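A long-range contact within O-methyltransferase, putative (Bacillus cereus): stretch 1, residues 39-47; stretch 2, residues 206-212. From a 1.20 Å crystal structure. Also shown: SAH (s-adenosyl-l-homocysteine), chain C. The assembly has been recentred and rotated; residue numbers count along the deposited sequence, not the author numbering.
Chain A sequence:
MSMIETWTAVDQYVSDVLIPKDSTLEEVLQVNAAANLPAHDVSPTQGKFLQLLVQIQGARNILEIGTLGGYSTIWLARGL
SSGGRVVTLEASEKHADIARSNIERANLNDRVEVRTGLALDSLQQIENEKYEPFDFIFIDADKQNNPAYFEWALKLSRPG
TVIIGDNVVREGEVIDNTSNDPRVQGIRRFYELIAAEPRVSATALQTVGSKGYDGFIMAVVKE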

ATOM      1  N   ALA A  39      -1.853  -6.365  22.500  1.00 13.39           N
ATOM      2  CA  ALA A  39      -1.333  -6.849  21.227  1.00 13.37           C
ATOM      3  C   ALA A  39      -1.869  -5.962  20.107  1.00 12.02           C
ATOM      4  O   ALA A  39      -2.595  -6.426  19.222  1.00 13.36           O
ATOM      5  N   HIS A  40      -1.511  -4.682  20.151  1.00  9.49           N
ATOM      6  CA  HIS A  40      -1.970  -3.729  19.150  1.00  9.49           C
ATOM      7  C   HIS A  40      -0.885  -3.324  18.160  1.00  9.21           C
ATOM      8  O   HIS A  40      -1.073  -2.370  17.396  1.00  9.75           O
ATOM      9  N   ASP A  41       0.240  -4.037  18.164  1.00  8.45           N
ATOM     10  CA  ASP A  41       1.321  -3.725  17.228  1.00  8.49           C
ATOM     11  C   ASP A  41       0.840  -4.026  15.810  1.00  7.59           C
ATOM     12  O   ASP A  41      -0.040  -4.864  15.613  1.00  7.82           O
ATOM     13  N   VAL A  42       1.403  -3.348  14.819  1.00  7.59           N
ATOM     14  CA  VAL A  42       1.029  -3.676  13.449  1.00  6.46           C
ATOM     15  C   VAL A  42       1.497  -5.118  13.245  1.00  7.17           C
ATOM     16  O   VAL A  42       2.394  -5.598  13.947  1.00  7.71           O
ATOM     17  N   SER A  43       0.875  -5.817  12.306  1.00  7.43           N
ATOM     18  CA  SER A  43       1.263  -7.190  12.010  1.00  7.35           C
ATOM     19  C   SER A  43       2.600  -7.141  11.277  1.00  7.50           C
ATOM     20  O   SER A  43       3.025  -6.081  10.807  1.00  7.06           O
ATOM     21  N   PRO A  44       3.285  -8.288  11.163  1.00  7.91           N
ATOM     22  CA  PRO A  44       4.571  -8.284  10.462  1.00  8.02           C
ATOM     23  C   PRO A  44       4.464  -7.815   9.006  1.00  7.33           C
ATOM     24  O   PRO A  44       5.319  -7.066   8.527  1.00  7.14           O
ATOM     25  N   THR A  45       3.422  -8.256   8.303  1.00  6.86           N
ATOM     26  CA  THR A  45       3.248  -7.867   6.906  1.00  7.67           C
ATOM     27  C   THR A  45       2.921  -6.381   6.782  1.00  7.14           C
ATOM     28  O   THR A  45       3.315  -5.733   5.810  1.00  7.18           O
ATOM     29  N   GLN A  46       2.198  -5.841   7.759  1.00  6.13           N
ATOM     30  CA  GLN A  46       1.871  -4.418   7.762  1.00  6.26           C
ATOM     31  C   GLN A  46       3.149  -3.636   8.078  1.00  7.11           C
ATOM     32  O   GLN A  46       3.402  -2.579   7.496  1.00  7.13           O
ATOM     33  N   GLY A  47       3.948  -4.151   9.010  1.00  6.63           N
ATOM     34  CA  GLY A  47       5.192  -3.484   9.342  1.00  7.69           C
ATOM     35  C   GLY A  47       6.103  -3.417   8.132  1.00  6.85           C
ATOM     36  O   GLY A  47       6.709  -2.377   7.862  1.00  7.53           O
ATOM     37  N   GLN A 206      -9.165  -1.878   2.548  1.00  6.84           N
ATOM     38  CA  GLN A 206      -9.631  -2.700   3.652  1.00  7.11           C
ATOM     39  C   GLN A 206      -8.716  -3.913   3.626  1.00  7.58           C
ATOM     40  O   GLN A 206      -8.439  -4.462   2.557  1.00  7.12           O
ATOM     41  N   THR A 207      -8.239  -4.332   4.790  1.00  7.21           N
ATOM     42  CA  THR A 207      -7.354  -5.482   4.849  1.00  7.94           C
ATOM     43  C   THR A 207      -7.833  -6.522   5.839  1.00  7.33           C
ATOM     44  O   THR A 207      -8.599  -6.224   6.757  1.00  7.71           O
ATOM     45  N   VAL A 208      -7.397  -7.757   5.624  1.00  7.31           N
ATOM     46  CA  VAL A 208      -7.701  -8.835   6.548  1.00  7.45           C
ATOM     47  C   VAL A 208      -6.379  -9.535   6.800  1.00  7.58           C
ATOM     48  O   VAL A 208      -5.447  -9.432   6.001  1.00  8.36           O
ATOM     49  N   GLY A 209      -6.289 -10.229   7.922  1.00  7.89           N
ATOM     50  CA  GLY A 209      -5.063 -10.916   8.257  1.00  8.05           C
ATOM     51  C   GLY A 209      -5.120 -11.351   9.700  1.00  8.35           C
ATOM     52  O   GLY A 209      -6.201 -11.454  10.277  1.00  9.12           O
ATOM     53  N   SER A 210      -3.955 -11.583  10.289  1.00  8.78           N
ATOM     54  CA  SER A 210      -3.877 -12.033  11.672  1.00 10.43           C
ATOM     55  C   SER A 210      -4.556 -11.126  12.694  1.00 11.08           C
ATOM     56  O   SER A 210      -4.947 -11.590  13.768  1.00 11.47           O
ATOM     57  N   LYS A 211      -4.703  -9.842  12.373  1.00  9.78           N
ATOM     58  CA  LYS A 211      -5.341  -8.905  13.297  1.00 10.76           C
ATOM     59  C   LYS A 211      -6.837  -8.770  13.052  1.00 11.65           C
ATOM     60  O   LYS A 211      -7.531  -8.052  13.772  1.00 15.33           O
ATOM     61  N   GLY A 212      -7.338  -9.467  12.040  1.00 10.32           N
ATOM     62  CA  GLY A 212      -8.750  -9.388  11.742  1.00  9.91           C
ATOM     63  C   GLY A 212      -9.047  -8.521  10.536  1.00  9.89           C
ATOM     64  O   GLY A 212      -8.192  -8.308   9.673  1.00  9.37           O
TER

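The contact is organised around one long side chain. Lys 211 sits in the type I turn from Gly 209 to Gly 212, its CA-to-CB bond directed toward the first stretch, and it contributes far more covered surface than any other residue here. Its chi angles run m, t, p, t: nearly extended except for a bend at chi3, which carries the terminal amine to the loop ahead of the helix. There Lys 211 NZ donates to Asp 41 O at 2.9 Å and, weakly, to His 40 O at 3.3 Å.

Two waters complete the surroundings of the amine. Water 1 accepts from Lys 211 NZ at 2.9 Å and donates to His 40 O at 3.2 Å; water 2 accepts from Lys 211 NZ at 2.7 Å and donates to Gln 46 OE1 at 2.8 Å. Lower down, the aliphatic part of the lysine packs on the start of the helix, with Lys 211 CD 3.8 Å from both Ser 43 N and Gln 46 OE1.

Ser 43 and Gln 46 form a reciprocal cap. Ser 43 is the N-cap residue, and its p rotamer (69°) places OG to accept from Gln 46 N at 3.2 Å. In return, Gln 46 adopts m, t with chi3 at -9°, bringing OE1 back to accept from Ser 43 N at 3.0 Å with a nearly linear N-H...O angle of 169°. This exchange fixes the amide so that its other end, NE2, faces Thr 207. The direct separation from Gln 46 NE2 to Thr 207 OG1 is 4.2 Å, and water 3 bridges the two from one side, accepting from Gln 46 NE2 at 2.8 Å and lying 3.0 Å from Thr 207 OG1. The p rotamer of Thr 207 (67°) presents its hydroxyl to that water.

Ser 210, also p, points toward the helix start and brings OG to 3.8 Å from Ser 43 CB, a packing contact. Gly 209 has no side chain; an ideal CB would point toward the first stretch without coming within 5 Å.

On the loop, the CA-to-CB bonds of His 40 and Val 42 point away from the second stretch. Val 42 N donates to SAH O at 3.0 Å, so the short segment whose carbonyls hold the lysine also holds the ligand through its backbone. The design lesson is economical: a self-capped helix start, one bent lysine and three bridging waters link segments whose touching residues lie at least 161 apart in sequence.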

ATOM      1  CB  ALA A  39      -1.763  -8.296  21.003  1.00 15.02           C
ATOM      2  CB  HIS A  40      -2.540  -2.471  19.815  1.00 10.78           C
ATOM      3  CG  HIS A  40      -3.744  -2.724  20.669  1.00 13.23           C
ATOM      4  ND1 HIS A  40      -4.561  -3.823  20.505  1.00 15.59           N
ATOM      5  CD2 HIS A  40      -4.282  -2.003  21.680  1.00 13.65           C
ATOM      6  CE1 HIS A  40      -5.549  -3.768  21.381  1.00 15.95           C
ATOM      7  NE2 HIS A  40      -5.403  -2.673  22.105  1.00 16.72           N
ATOM      8  CB  ASP A  41       2.563  -4.603  17.464  1.00  8.26           C
ATOM      9  CG  ASP A  41       2.799  -4.938  18.925  1.00  9.04           C
ATOM     10  OD1 ASP A  41       1.985  -5.689  19.500  1.00 10.36           O
ATOM     11  OD2 ASP A  41       3.809  -4.465  19.492  1.00  9.06           O
ATOM     12  CB  VAL A  42       1.746  -2.784  12.400  1.00  7.20           C
ATOM     13  CG1 VAL A  42       1.225  -1.363  12.485  1.00  7.45           C
ATOM     14  CG2 VAL A  42       3.260  -2.833  12.595  1.00  8.06           C
ATOM     15  CB  SER A  43       0.226  -7.849  11.103  1.00  8.39           C
ATOM     16  OG  SER A  43       0.275  -7.268   9.811  1.00  7.61           O
ATOM     17  CB  PRO A  44       5.023  -9.736  10.566  1.00  9.28           C
ATOM     18  CG  PRO A  44       4.443 -10.170  11.877  1.00 10.16           C
ATOM     19  CD  PRO A  44       3.048  -9.582  11.826  1.00  8.06           C
ATOM     20  CB  THR A  45       2.153  -8.710   6.214  1.00  7.15           C
ATOM     21  OG1 THR A  45       0.950  -8.674   6.986  1.00  9.49           O
ATOM     22  CG2 THR A  45       2.616 -10.154   6.065  1.00  9.21           C
ATOM     23  CB  GLN A  46       0.802  -4.107   8.812  1.00  5.96           C
ATOM     24  CG  GLN A  46      -0.559  -4.687   8.487  1.00  7.12           C
ATOM     25  CD  GLN A  46      -1.533  -4.582   9.641  1.00  6.56           C
ATOM     26  OE1 GLN A  46      -1.161  -4.216  10.756  1.00  6.99           O
ATOM     27  NE2 GLN A  46      -2.789  -4.918   9.381  1.00  8.32           N
ATOM     28  CB  GLN A 206     -11.068  -3.160   3.426  1.00  7.95           C
ATOM     29  CG  GLN A 206     -12.061  -2.050   3.164  1.00  8.30           C
ATOM     30  CD  GLN A 206     -13.451  -2.599   2.935  1.00  8.02           C
ATOM     31  OE1 GLN A 206     -14.000  -3.293   3.790  1.00  8.47           O
ATOM     32  NE2 GLN A 206     -14.026  -2.301   1.781  1.00  7.03           N
ATOM     33  CB  THR A 207      -5.916  -5.087   5.273  1.00  7.87           C
ATOM     34  OG1 THR A 207      -5.915  -4.639   6.638  1.00  8.02           O
ATOM     35  CG2 THR A 207      -5.378  -3.982   4.374  1.00  9.12           C
ATOM     36  CB  VAL A 208      -8.748  -9.847   6.002  1.00  8.51           C
ATOM     37  CG1 VAL A 208     -10.105  -9.174   5.897  1.00  9.25           C
ATOM     38  CG2 VAL A 208      -8.311 -10.414   4.662  1.00  7.80           C
ATOM     39  CB  SER A 210      -2.415 -12.242  12.071  1.00 11.44           C
ATOM     40  OG  SER A 210      -1.667 -11.052  11.923  1.00 14.96           O
ATOM     41  CB  LYS A 211      -4.677  -7.524  13.207  1.00  9.92           C
ATOM     42  CG  LYS A 211      -3.230  -7.515  13.663  1.00  9.43           C
ATOM     43  CD  LYS A 211      -2.649  -6.105  13.728  1.00  8.27           C
ATOM     44  CE  LYS A 211      -3.358  -5.239  14.761  1.00  9.47           C
ATOM     45  NZ  LYS A 211      -2.671  -3.923  14.920  1.00  8.18           N
TER
HETATM   46  N   SAH C 224       1.922   1.691  16.065  1.00 11.93           N
HETATM   47  CA  SAH C 224       2.419   0.820  17.193  1.00 10.12           C
HETATM   48  CB  SAH C 224       1.325   0.553  18.172  1.00  9.75           C
HETATM   49  CG  SAH C 224       0.703   1.736  18.875  1.00  8.77           C
HETATM   50  SD  SAH C 224      -0.804   1.169  19.776  1.00  8.66           S
HETATM   51  C   SAH C 224       2.865  -0.548  16.577  1.00  9.76           C
HETATM   52  O   SAH C 224       2.690  -0.739  15.370  1.00  9.82           O
HETATM   53  OXT SAH C 224       3.398  -1.395  17.380  1.00 12.97           O
HETATM   54  C5' SAH C 224      -1.495   2.722  20.180  1.00  9.29           C
HETATM   55  C4' SAH C 224      -0.559   3.538  21.197  1.00  8.72           C
HETATM   56  O4' SAH C 224      -1.305   4.743  21.355  1.00  9.36           O
HETATM   57  C3' SAH C 224      -0.449   2.989  22.612  1.00  8.29           C
HETATM   58  O3' SAH C 224       0.906   2.717  22.978  1.00  8.39           O
HETATM   59  C2' SAH C 224      -1.137   4.121  23.475  1.00  9.79           C
HETATM   60  O2' SAH C 224      -0.612   4.212  24.791  1.00  8.87           O
HETATM   61  C1' SAH C 224      -0.904   5.350  22.621  1.00  8.67           C
HETATM   62  N9  SAH C 224      -1.678   6.420  22.859  1.00  9.34           N
HETATM   63  C8  SAH C 224      -3.012   6.559  23.200  1.00 10.28           C
HETATM   64  N7  SAH C 224      -3.419   7.780  23.351  1.00  9.37           N
HETATM   65  C5  SAH C 224      -2.268   8.566  23.090  1.00 10.11           C
HETATM   66  C6  SAH C 224      -2.076   9.995  23.095  1.00  9.79           C
HETATM   67  N6  SAH C 224      -3.044  10.878  23.373  1.00 12.54           N
HETATM   68  N1  SAH C 224      -0.805  10.410  22.789  1.00 11.81           N
HETATM   69  C2  SAH C 224       0.214   9.548  22.499  1.00 10.36           C
HETATM   70  N3  SAH C 224       0.070   8.176  22.486  1.00 11.06           N
HETATM   71  C4  SAH C 224      -1.194   7.757  22.790  1.00  8.92           C
HETATM   72  O   HOH W   1      -4.171  -2.056  16.542  1.00 19.05           O
HETATM   73  O   HOH W   2      -2.768  -2.733  12.486  1.00  7.74           O
HETATM   74  O   HOH W   3      -3.323  -6.048   6.883  1.00 16.25           O